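Long-range contacts in hypothetical protein (Pseudomonas aeruginosa, PDB 2H9F), which probably catalyses the isomerisation of methylaconitate, the reaction of PrpF-type isomerases: residues P5-I10 against W388-G393; D200-P205 against R254-L259; E227-R232 against A248-I253. One frame throughout, in Å; residues are numbered along the deposited sequence.

Contact 1: P5-I10 against W388-G393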
loop_
_atom_site.group_PDB
_atom_site.type_symbol
_atom_site.label_atom_id
_atom_site.label_comp_id
_atom_site.label_asym_id
_atom_site.label_seq_id
_atom_site.Cartn_x
_atom_site.Cartn_y
_atom_site.Cartn_z
ATOM N N PRO A 5 -3.875 28.329 3.530
ATOM C CA PRO A 5 -4.793 28.059 4.610
ATOM C C PRO A 5 -4.604 26.674 5.110
ATOM O O PRO A 5 -3.966 25.877 4.453
ATOM C CB PRO A 5 -6.162 28.206 3.954
ATOM C CG PRO A 5 -5.932 29.028 2.750
ATOM C CD PRO A 5 -4.567 28.678 2.276
ATOM N N PRO A 6 -5.148 26.390 6.273
ATOM C CA PRO A 6 -5.024 25.078 6.818
ATOM C C PRO A 6 -5.775 24.038 5.988
ATOM O O PRO A 6 -6.598 24.360 5.182
ATOM C CB PRO A 6 -5.676 25.182 8.190
ATOM C CG PRO A 6 -6.039 26.602 8.386
ATOM C CD PRO A 6 -5.915 27.308 7.129
ATOM N N GLN A 7 -5.463 22.784 6.229
ATOM C CA GLN A 7 -6.237 21.712 5.654
ATOM C C GLN A 7 -7.643 21.740 6.219
ATOM O O GLN A 7 -7.869 22.190 7.347
ATOM C CB GLN A 7 -5.573 20.377 6.026
ATOM C CG GLN A 7 -4.151 20.205 5.460
ATOM C CD GLN A 7 -3.776 18.783 5.272
ATOM O OE1 GLN A 7 -4.023 18.236 4.230
ATOM N NE2 GLN A 7 -3.227 18.152 6.321
ATOM N N ILE A 8 -8.558 21.180 5.441
ATOM C CA ILE A 8 -9.971 20.923 5.804
ATOM C C ILE A 8 -9.973 19.595 6.545
ATOM O O ILE A 8 -9.210 18.701 6.181
ATOM C CB ILE A 8 -10.824 20.886 4.482
ATOM C CG1 ILE A 8 -10.655 22.234 3.800
ATOM C CG2 ILE A 8 -12.276 20.665 4.677
ATOM C CD1 ILE A 8 -10.933 23.413 4.689
ATOM N N ARG A 9 -10.753 19.496 7.623
ATOM C CA ARG A 9 -10.997 18.221 8.289
ATOM C C ARG A 9 -12.400 17.706 7.914
ATOM O O ARG A 9 -13.411 18.418 8.114
ATOM C CB ARG A 9 -10.888 18.351 9.824
ATOM C CG ARG A 9 -9.680 19.136 10.435
ATOM C CD ARG A 9 -9.524 18.797 11.959
ATOM N NE ARG A 9 -10.788 18.869 12.736
ATOM C CZ ARG A 9 -11.149 18.099 13.781
ATOM N NH1 ARG A 9 -10.377 17.135 14.261
ATOM N NH2 ARG A 9 -12.324 18.302 14.359
ATOM N N ILE A 10 -12.447 16.525 7.293
ATOM C CA ILE A 10 -13.696 15.890 6.800
ATOM C C ILE A 10 -13.941 14.608 7.545
ATOM O O ILE A 10 -13.074 13.707 7.541
ATOM C CB ILE A 10 -13.691 15.653 5.249
ATOM C CG1 ILE A 10 -13.294 16.929 4.523
ATOM C CG2 ILE A 10 -15.100 15.176 4.697
ATOM C CD1 ILE A 10 -12.910 16.705 3.101
ATOM N N TRP A 388 -11.351 12.021 11.166
ATOM C CA TRP A 388 -11.412 13.009 10.069
ATOM C C TRP A 388 -10.211 12.792 9.172
ATOM O O TRP A 388 -9.087 12.544 9.673
ATOM C CB TRP A 388 -11.277 14.400 10.660
ATOM C CG TRP A 388 -12.388 14.810 11.566
ATOM C CD1 TRP A 388 -13.472 15.571 11.233
ATOM C CD2 TRP A 388 -12.513 14.511 12.951
ATOM N NE1 TRP A 388 -14.274 15.728 12.314
ATOM C CE2 TRP A 388 -13.702 15.114 13.394
ATOM C CE3 TRP A 388 -11.721 13.788 13.873
ATOM C CZ2 TRP A 388 -14.143 15.005 14.695
ATOM C CZ3 TRP A 388 -12.159 13.670 15.166
ATOM C CH2 TRP A 388 -13.371 14.264 15.573
ATOM N N VAL A 389 -10.442 12.852 7.874
ATOM C CA VAL A 389 -9.357 12.988 6.925
ATOM C C VAL A 389 -9.055 14.471 6.754
ATOM O O VAL A 389 -9.963 15.325 6.855
ATOM C CB VAL A 389 -9.640 12.330 5.549
ATOM C CG1 VAL A 389 -9.685 10.870 5.634
ATOM C CG2 VAL A 389 -10.963 12.872 4.848
ATOM N N ARG A 390 -7.808 14.765 6.405
ATOM C CA ARG A 390 -7.415 16.124 6.019
ATOM C C ARG A 390 -6.935 16.230 4.583
ATOM O O ARG A 390 -6.237 15.361 4.076
ATOM C CB ARG A 390 -6.315 16.667 6.908
ATOM C CG ARG A 390 -6.613 16.667 8.385
ATOM C CD ARG A 390 -5.548 17.527 9.086
ATOM N NE ARG A 390 -5.859 17.713 10.471
ATOM C CZ ARG A 390 -5.205 18.508 11.305
ATOM N NH1 ARG A 390 -4.204 19.276 10.886
ATOM N NH2 ARG A 390 -5.578 18.540 12.584
ATOM N N VAL A 391 -7.366 17.294 3.912
ATOM C CA VAL A 391 -6.810 17.648 2.642
ATOM C C VAL A 391 -6.671 19.177 2.618
ATOM O O VAL A 391 -7.380 19.870 3.335
ATOM C CB VAL A 391 -7.673 17.189 1.421
ATOM C CG1 VAL A 391 -7.865 15.653 1.422
ATOM C CG2 VAL A 391 -8.991 17.887 1.407
ATOM N N PRO A 392 -5.779 19.692 1.767
ATOM C CA PRO A 392 -5.746 21.133 1.523
ATOM C C PRO A 392 -7.050 21.660 0.915
ATOM O O PRO A 392 -7.629 21.044 0.022
ATOM C CB PRO A 392 -4.540 21.283 0.585
ATOM C CG PRO A 392 -3.692 20.104 0.902
ATOM C CD PRO A 392 -4.691 19.005 1.054
ATOM N N GLY A 393 -7.484 22.831 1.380
ATOM C CA GLY A 393 -8.806 23.334 1.053
ATOM C C GLY A 393 -8.946 23.746 -0.401
ATOM O O GLY A 393 -10.037 23.796 -0.931
HETATM O O HOH W 1 -5.322 24.621 2.242
#
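An antiparallel beta ladder joins Ile8 and Ile10, at the start of strand 7-17, to Val391 and Val389 of strand 388-392, bringing the two ends of the PrpF chain together. Two hydrogen-bonded pairs set the register. Ile8 N gives a 2.7 Å bond to Val391 O, with Val391 N returning to Ile8 O at 3.2 Å; Ile10 N reaches Val389 O at 2.8 Å along a nearly straight N-H...O line, and Val389 N answers to Ile10 O. Between them, Arg9 and Arg390 form a non-hydrogen-bonded pair, their side chains running side by side on one face with guanidinium planes 85° apart. The Arg9 chain bends at chi3 (-48°), which lays its guanidinium over one face of the Trp388 indole. This is a cation-pi stack: CZ of Arg9 sits 3.9 Å from the centroid of the Trp388 five-membered ring, 10° off its normal. The two like charges are probably offset by Glu386 of the second subunit, which forms salt bridges with both arginines, while Glu159 of that subunit binds Arg390 and Gln7. On the other face, Ile10 CB meets Val389 CG2 at 3.9 Å. That apolar face packs against Leu44 and Val48 of helix 39-49 and Phe25 of strand 20-26, while Trp388 and Val389 pair with a strand of the second subunit, continuing the sheet across the dimer interface.

Contact 2: D200-P205 against R254-L259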
loop_
_atom_site.group_PDB
_atom_site.type_symbol
_atom_site.label_atom_id
_atom_site.label_comp_id
_atom_site.label_asym_id
_atom_site.label_seq_id
_atom_site.Cartn_x
_atom_site.Cartn_y
_atom_site.Cartn_z
ATOM N N ASP A 200 -25.278 -31.433 -20.726
ATOM C CA ASP A 200 -25.071 -31.744 -22.144
ATOM C C ASP A 200 -24.035 -32.854 -22.277
ATOM O O ASP A 200 -23.306 -33.182 -21.310
ATOM C CB ASP A 200 -24.545 -30.507 -22.884
ATOM C CG ASP A 200 -25.621 -29.424 -23.124
ATOM O OD1 ASP A 200 -26.424 -29.550 -24.093
ATOM O OD2 ASP A 200 -25.605 -28.411 -22.374
ATOM N N ASP A 201 -23.977 -33.459 -23.455
ATOM C CA ASP A 201 -22.879 -34.377 -23.772
ATOM C C ASP A 201 -21.855 -33.561 -24.526
ATOM O O ASP A 201 -22.116 -33.125 -25.630
ATOM C CB ASP A 201 -23.382 -35.566 -24.568
ATOM C CG ASP A 201 -24.268 -36.473 -23.726
ATOM O OD1 ASP A 201 -23.827 -36.854 -22.615
ATOM O OD2 ASP A 201 -25.403 -36.786 -24.154
ATOM N N LEU A 202 -20.732 -33.270 -23.875
ATOM C CA LEU A 202 -19.747 -32.376 -24.444
ATOM C C LEU A 202 -18.699 -33.194 -25.154
ATOM O O LEU A 202 -17.944 -33.920 -24.521
ATOM C CB LEU A 202 -19.103 -31.534 -23.347
ATOM C CG LEU A 202 -18.085 -30.481 -23.814
ATOM C CD1 LEU A 202 -18.742 -29.389 -24.664
ATOM C CD2 LEU A 202 -17.359 -29.930 -22.567
ATOM N N GLU A 203 -18.631 -33.043 -26.465
ATOM C CA GLU A 203 -17.630 -33.734 -27.268
ATOM C C GLU A 203 -16.296 -32.990 -27.277
ATOM O O GLU A 203 -16.206 -31.865 -27.779
ATOM C CB GLU A 203 -18.103 -33.837 -28.698
ATOM C CG GLU A 203 -18.864 -35.090 -29.061
ATOM C CD GLU A 203 -18.736 -35.349 -30.556
ATOM O OE1 GLU A 203 -17.673 -35.871 -30.987
ATOM O OE2 GLU A 203 -19.671 -34.982 -31.309
ATOM N N VAL A 204 -15.259 -33.637 -26.750
ATOM C CA VAL A 204 -13.915 -33.083 -26.750
ATOM C C VAL A 204 -13.000 -33.941 -27.651
ATOM O O VAL A 204 -12.507 -34.999 -27.231
ATOM C CB VAL A 204 -13.351 -33.005 -25.321
ATOM C CG1 VAL A 204 -12.082 -32.139 -25.305
ATOM C CG2 VAL A 204 -14.426 -32.462 -24.339
ATOM N N PRO A 205 -12.782 -33.485 -28.900
ATOM C CA PRO A 205 -12.015 -34.213 -29.911
ATOM C C PRO A 205 -10.705 -34.801 -29.395
ATOM O O PRO A 205 -9.875 -34.084 -28.810
ATOM C CB PRO A 205 -11.750 -33.143 -30.973
ATOM C CG PRO A 205 -12.953 -32.271 -30.900
ATOM C CD PRO A 205 -13.281 -32.198 -29.432
ATOM N N ARG A 254 -12.058 -27.087 -21.982
ATOM C CA ARG A 254 -12.487 -25.707 -21.858
ATOM C C ARG A 254 -12.851 -25.158 -23.256
ATOM O O ARG A 254 -13.875 -24.527 -23.426
ATOM C CB ARG A 254 -11.386 -24.852 -21.196
ATOM C CG ARG A 254 -11.876 -23.484 -20.654
ATOM C CD ARG A 254 -10.734 -22.581 -20.143
ATOM N NE ARG A 254 -9.934 -22.049 -21.244
ATOM C CZ ARG A 254 -10.228 -20.974 -21.985
ATOM N NH1 ARG A 254 -11.266 -20.205 -21.748
ATOM N NH2 ARG A 254 -9.422 -20.636 -22.957
ATOM N N VAL A 255 -12.021 -25.442 -24.254
ATOM C CA VAL A 255 -12.266 -24.962 -25.632
ATOM C C VAL A 255 -13.532 -25.573 -26.252
ATOM O O VAL A 255 -14.324 -24.886 -26.916
ATOM C CB VAL A 255 -11.002 -25.236 -26.525
ATOM C CG1 VAL A 255 -11.260 -24.931 -27.995
ATOM C CG2 VAL A 255 -9.816 -24.415 -26.018
ATOM N N ALA A 256 -13.712 -26.868 -26.041
ATOM C CA ALA A 256 -14.909 -27.575 -26.477
ATOM C C ALA A 256 -16.189 -26.917 -25.901
ATOM O O ALA A 256 -17.142 -26.651 -26.634
ATOM C CB ALA A 256 -14.811 -29.037 -26.078
ATOM N N GLY A 257 -16.179 -26.614 -24.608
ATOM C CA GLY A 257 -17.304 -25.914 -23.961
ATOM C C GLY A 257 -17.495 -24.501 -24.468
ATOM O O GLY A 257 -18.633 -24.052 -24.642
ATOM N N ALA A 258 -16.392 -23.796 -24.728
ATOM C CA ALA A 258 -16.481 -22.439 -25.280
ATOM C C ALA A 258 -17.178 -22.466 -26.596
ATOM O O ALA A 258 -17.988 -21.592 -26.897
ATOM C CB ALA A 258 -15.117 -21.850 -25.473
ATOM N N LEU A 259 -16.789 -23.436 -27.416
ATOM C CA LEU A 259 -17.384 -23.612 -28.731
ATOM C C LEU A 259 -18.870 -23.888 -28.603
ATOM O O LEU A 259 -19.697 -23.245 -29.250
ATOM C CB LEU A 259 -16.720 -24.773 -29.479
ATOM C CG LEU A 259 -15.492 -24.402 -30.310
ATOM C CD1 LEU A 259 -14.632 -25.625 -30.535
ATOM C CD2 LEU A 259 -15.909 -23.753 -31.631
#
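Leu202 lays its CD1 methyl against the backbone of Ala256 and Gly257, 3.7 Å from Ala256 O and 3.8 Å from Gly257 N. The arrangement is a helix packed on a beta strand: the axes of strand 200-204 and of the 254-259 part of helix 244-260 approach to 7.9 Å, with N-to-C directions 123° apart. Such a close approach is consistent with the small residues that the helix presents here. Gly257 has no side chain, and its CA lies 6.9 Å from that of Leu202; Ala256 contributes a single methyl, directed at the strand. With CG opposite the backbone N (chi1 -177°), Leu202 extends both branches toward this helical turn, where CD2 also approaches Gly257 N. Its CD1 lies 4.2 Å from Ala256 CB, so this one methyl touches both the side chain and the main chain of Ala256.

Flanking this point, strand 208-216 is the antiparallel neighbour of strand 200-204, and its Ala212 and Phe210 touch Leu202 and Val204 respectively. One turn back on the helix, Ile253 adds further apolar contact to both Leu202 and Val204. Beyond the C-terminal end of the helical segment, Arg260 forms a salt bridge with Asp200, an electrostatic link between strand and helix beside the packed methyls. The Ala256 methyl itself rests between backbone and side chain: CB is 3.6 Å from Glu203 O and 3.9 Å from Val204 CG2.

Contact 3: E227-R232 against A248-I253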
loop_
_atom_site.group_PDB
_atom_site.type_symbol
_atom_site.label_atom_id
_atom_site.label_comp_id
_atom_site.label_asym_id
_atom_site.label_seq_id
_atom_site.Cartn_x
_atom_site.Cartn_y
_atom_site.Cartn_z
ATOM N N GLU A 227 -15.000 -37.632 -11.705
ATOM C CA GLU A 227 -14.796 -39.058 -11.960
ATOM C C GLU A 227 -14.687 -39.335 -13.460
ATOM O O GLU A 227 -13.807 -40.064 -13.912
ATOM C CB GLU A 227 -15.928 -39.897 -11.375
ATOM C CG GLU A 227 -15.620 -41.415 -11.372
ATOM C CD GLU A 227 -16.798 -42.295 -10.867
ATOM O OE1 GLU A 227 -17.492 -41.911 -9.878
ATOM O OE2 GLU A 227 -17.014 -43.390 -11.461
ATOM N N GLU A 228 -15.577 -38.725 -14.233
ATOM C CA GLU A 228 -15.627 -39.020 -15.638
ATOM C C GLU A 228 -14.341 -38.597 -16.354
ATOM O O GLU A 228 -13.907 -39.255 -17.286
ATOM C CB GLU A 228 -16.854 -38.382 -16.288
ATOM C CG GLU A 228 -17.194 -39.022 -17.627
ATOM C CD GLU A 228 -18.431 -38.456 -18.302
ATOM O OE1 GLU A 228 -19.130 -37.597 -17.696
ATOM O OE2 GLU A 228 -18.694 -38.901 -19.447
ATOM N N ILE A 229 -13.740 -37.500 -15.937
ATOM C CA ILE A 229 -12.562 -37.003 -16.631
ATOM C C ILE A 229 -11.283 -37.506 -15.985
ATOM O O ILE A 229 -10.202 -37.057 -16.339
ATOM C CB ILE A 229 -12.523 -35.470 -16.698
ATOM C CG1 ILE A 229 -12.410 -34.864 -15.295
ATOM C CG2 ILE A 229 -13.745 -34.942 -17.465
ATOM C CD1 ILE A 229 -12.010 -33.421 -15.329
ATOM N N GLY A 230 -11.418 -38.394 -15.006
ATOM C CA GLY A 230 -10.296 -39.154 -14.499
ATOM C C GLY A 230 -9.712 -38.636 -13.224
ATOM O O GLY A 230 -8.594 -38.981 -12.889
ATOM N N TYR A 231 -10.465 -37.795 -12.533
ATOM C CA TYR A 231 -10.023 -37.181 -11.297
ATOM C C TYR A 231 -10.924 -37.570 -10.136
ATOM O O TYR A 231 -12.044 -38.035 -10.290
ATOM C CB TYR A 231 -9.937 -35.646 -11.424
ATOM C CG TYR A 231 -8.813 -35.203 -12.330
ATOM C CD1 TYR A 231 -8.935 -35.300 -13.708
ATOM C CD2 TYR A 231 -7.605 -34.758 -11.819
ATOM C CE1 TYR A 231 -7.896 -34.924 -14.557
ATOM C CE2 TYR A 231 -6.556 -34.378 -12.664
ATOM C CZ TYR A 231 -6.711 -34.473 -14.029
ATOM O OH TYR A 231 -5.684 -34.123 -14.876
ATOM N N ARG A 232 -10.390 -37.340 -8.958
ATOM C CA ARG A 232 -10.977 -37.755 -7.717
ATOM C C ARG A 232 -11.784 -36.599 -7.156
ATOM O O ARG A 232 -12.762 -36.805 -6.455
ATOM C CB ARG A 232 -9.826 -38.121 -6.802
ATOM C CG ARG A 232 -10.191 -38.382 -5.432
ATOM C CD ARG A 232 -10.776 -39.694 -5.279
ATOM N NE ARG A 232 -10.584 -40.086 -3.885
ATOM C CZ ARG A 232 -11.310 -41.006 -3.273
ATOM N NH1 ARG A 232 -12.241 -41.706 -3.938
ATOM N NH2 ARG A 232 -11.080 -41.221 -1.985
ATOM N N ALA A 248 -2.958 -29.246 -20.728
ATOM C CA ALA A 248 -3.361 -29.172 -22.136
ATOM C C ALA A 248 -4.704 -29.880 -22.340
ATOM O O ALA A 248 -5.546 -29.445 -23.125
ATOM C CB ALA A 248 -2.288 -29.786 -23.041
ATOM N N ARG A 249 -4.889 -30.980 -21.635
ATOM C CA ARG A 249 -6.128 -31.740 -21.701
ATOM C C ARG A 249 -7.310 -30.937 -21.162
ATOM O O ARG A 249 -8.406 -30.963 -21.729
ATOM C CB ARG A 249 -5.960 -33.036 -20.892
ATOM C CG ARG A 249 -7.026 -34.078 -21.119
ATOM C CD ARG A 249 -6.670 -35.391 -20.408
ATOM N NE ARG A 249 -7.767 -36.366 -20.493
ATOM C CZ ARG A 249 -8.705 -36.558 -19.563
ATOM N NH1 ARG A 249 -8.720 -35.847 -18.444
ATOM N NH2 ARG A 249 -9.644 -37.474 -19.756
ATOM N N PHE A 250 -7.101 -30.242 -20.052
ATOM C CA PHE A 250 -8.161 -29.406 -19.479
ATOM C C PHE A 250 -8.539 -28.288 -20.439
ATOM O O PHE A 250 -9.722 -27.946 -20.592
ATOM C CB PHE A 250 -7.712 -28.797 -18.138
ATOM C CG PHE A 250 -7.979 -29.654 -16.973
ATOM C CD1 PHE A 250 -9.278 -29.950 -16.596
ATOM C CD2 PHE A 250 -6.927 -30.150 -16.194
ATOM C CE1 PHE A 250 -9.521 -30.772 -15.468
ATOM C CE2 PHE A 250 -7.165 -30.949 -15.086
ATOM C CZ PHE A 250 -8.463 -31.263 -14.719
ATOM N N GLU A 251 -7.524 -27.715 -21.090
ATOM C CA GLU A 251 -7.754 -26.624 -22.011
ATOM C C GLU A 251 -8.582 -27.100 -23.191
ATOM O O GLU A 251 -9.361 -26.327 -23.750
ATOM C CB GLU A 251 -6.436 -26.014 -22.485
ATOM C CG GLU A 251 -6.562 -24.917 -23.589
ATOM C CD GLU A 251 -7.258 -23.630 -23.131
ATOM O OE1 GLU A 251 -7.568 -23.525 -21.915
ATOM O OE2 GLU A 251 -7.503 -22.727 -24.009
ATOM N N ARG A 252 -8.423 -28.361 -23.573
ATOM C CA ARG A 252 -9.203 -28.903 -24.682
ATOM C C ARG A 252 -10.675 -29.004 -24.322
ATOM O O ARG A 252 -11.562 -28.729 -25.142
ATOM C CB ARG A 252 -8.620 -30.244 -25.136
ATOM C CG ARG A 252 -7.519 -30.013 -26.155
ATOM C CD ARG A 252 -6.358 -30.916 -25.976
ATOM N NE ARG A 252 -6.558 -32.183 -26.664
ATOM C CZ ARG A 252 -6.226 -32.430 -27.929
ATOM N NH1 ARG A 252 -5.671 -31.488 -28.704
ATOM N NH2 ARG A 252 -6.467 -33.641 -28.421
ATOM N N ILE A 253 -10.923 -29.352 -23.075
ATOM C CA ILE A 253 -12.289 -29.422 -22.565
ATOM C C ILE A 253 -12.867 -28.016 -22.488
ATOM O O ILE A 253 -14.007 -27.766 -22.932
ATOM C CB ILE A 253 -12.371 -30.101 -21.189
ATOM C CG1 ILE A 253 -11.732 -31.505 -21.232
ATOM C CG2 ILE A 253 -13.824 -30.244 -20.788
ATOM C CD1 ILE A 253 -11.651 -32.213 -19.936
HETATM O O HOH W 2 -11.417 -39.652 -18.535
#
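Ile229 and Phe250 form the apolar centre, the isoleucine CD1 touching Phe250 CE1 at 3.6 Å as the two side chains cross at about a right angle. Ile229 places CG1 between its backbone N and carbonyl carbon (chi1 64°), which sends CD1 to the phenyl ring while CG2 turns to Ile253 CD1, 4.2 Å away. One residue thereby meets two side chains of helix 244-260. Phe281 of strand 278-283 touches Ile229 and meets the rings of both Tyr231 and Phe250, adding a third aromatic group to the cluster.

Tyr231 approaches Phe250 from the opposite direction. Their centroids lie 5.2 Å apart with planes at 40°, an oblique pairing in which Phe250 CZ sits over one face of the tyrosine ring, displaced toward its rim. The tyrosine OH lies 3.5 Å from Phe250 CE2, while its polar partner is Gln246, earlier on the same helix.

Toward the polar edge, Glu227 to Gly230 make a type I beta turn, closed by Gly230 N to Glu227 O. Arg249 spans the distance from the helix with its chain extended from CG to NE, and its NH1 donates to Ile229 O at 2.8 Å. The N-H...O angle is 151°; the donor lies in the carbonyl plane, although the oxygen is tilted out of the guanidinium plane. Water 2 provides a second link, donating to Glu228 O and weakly accepting from Arg249 NH2. Apolar packing of Ile229, with Tyr231 just after the turn, thus probably holds this part of the loop against the helix, while the arginine binds successive carbonyls directly and through water. Placing a cationic group at these oxygens probably adds electrostatic attraction to the hydrogen bonding, tying the loop to the helix by main-chain acceptors rather than a salt bridge.

Overall arrangement
From the N terminus, strand 7-17 begins in contact 1, whose partner, strand 388-392, follows almost the entire chain; this closure encloses both other contacts. Strand 200-204 then opens contact 2, and the loop at 227-232 opens contact 3. The chain enters helix 244-260, where 248-253 closes contact 3 before 254-259 closes contact 2, so contact 3 nests within contact 2. These two share the helix and touch, their centres about 11 Å apart; Val204 CG1 lies 3.5 Å from Arg252 O. Contact 1 lies about 58 Å from each, centre to centre, across the chain's centre. It pairs the first and last strands of the chain at the dimer interface, whereas contacts 2 and 3 fasten one helix to a strand and a loop.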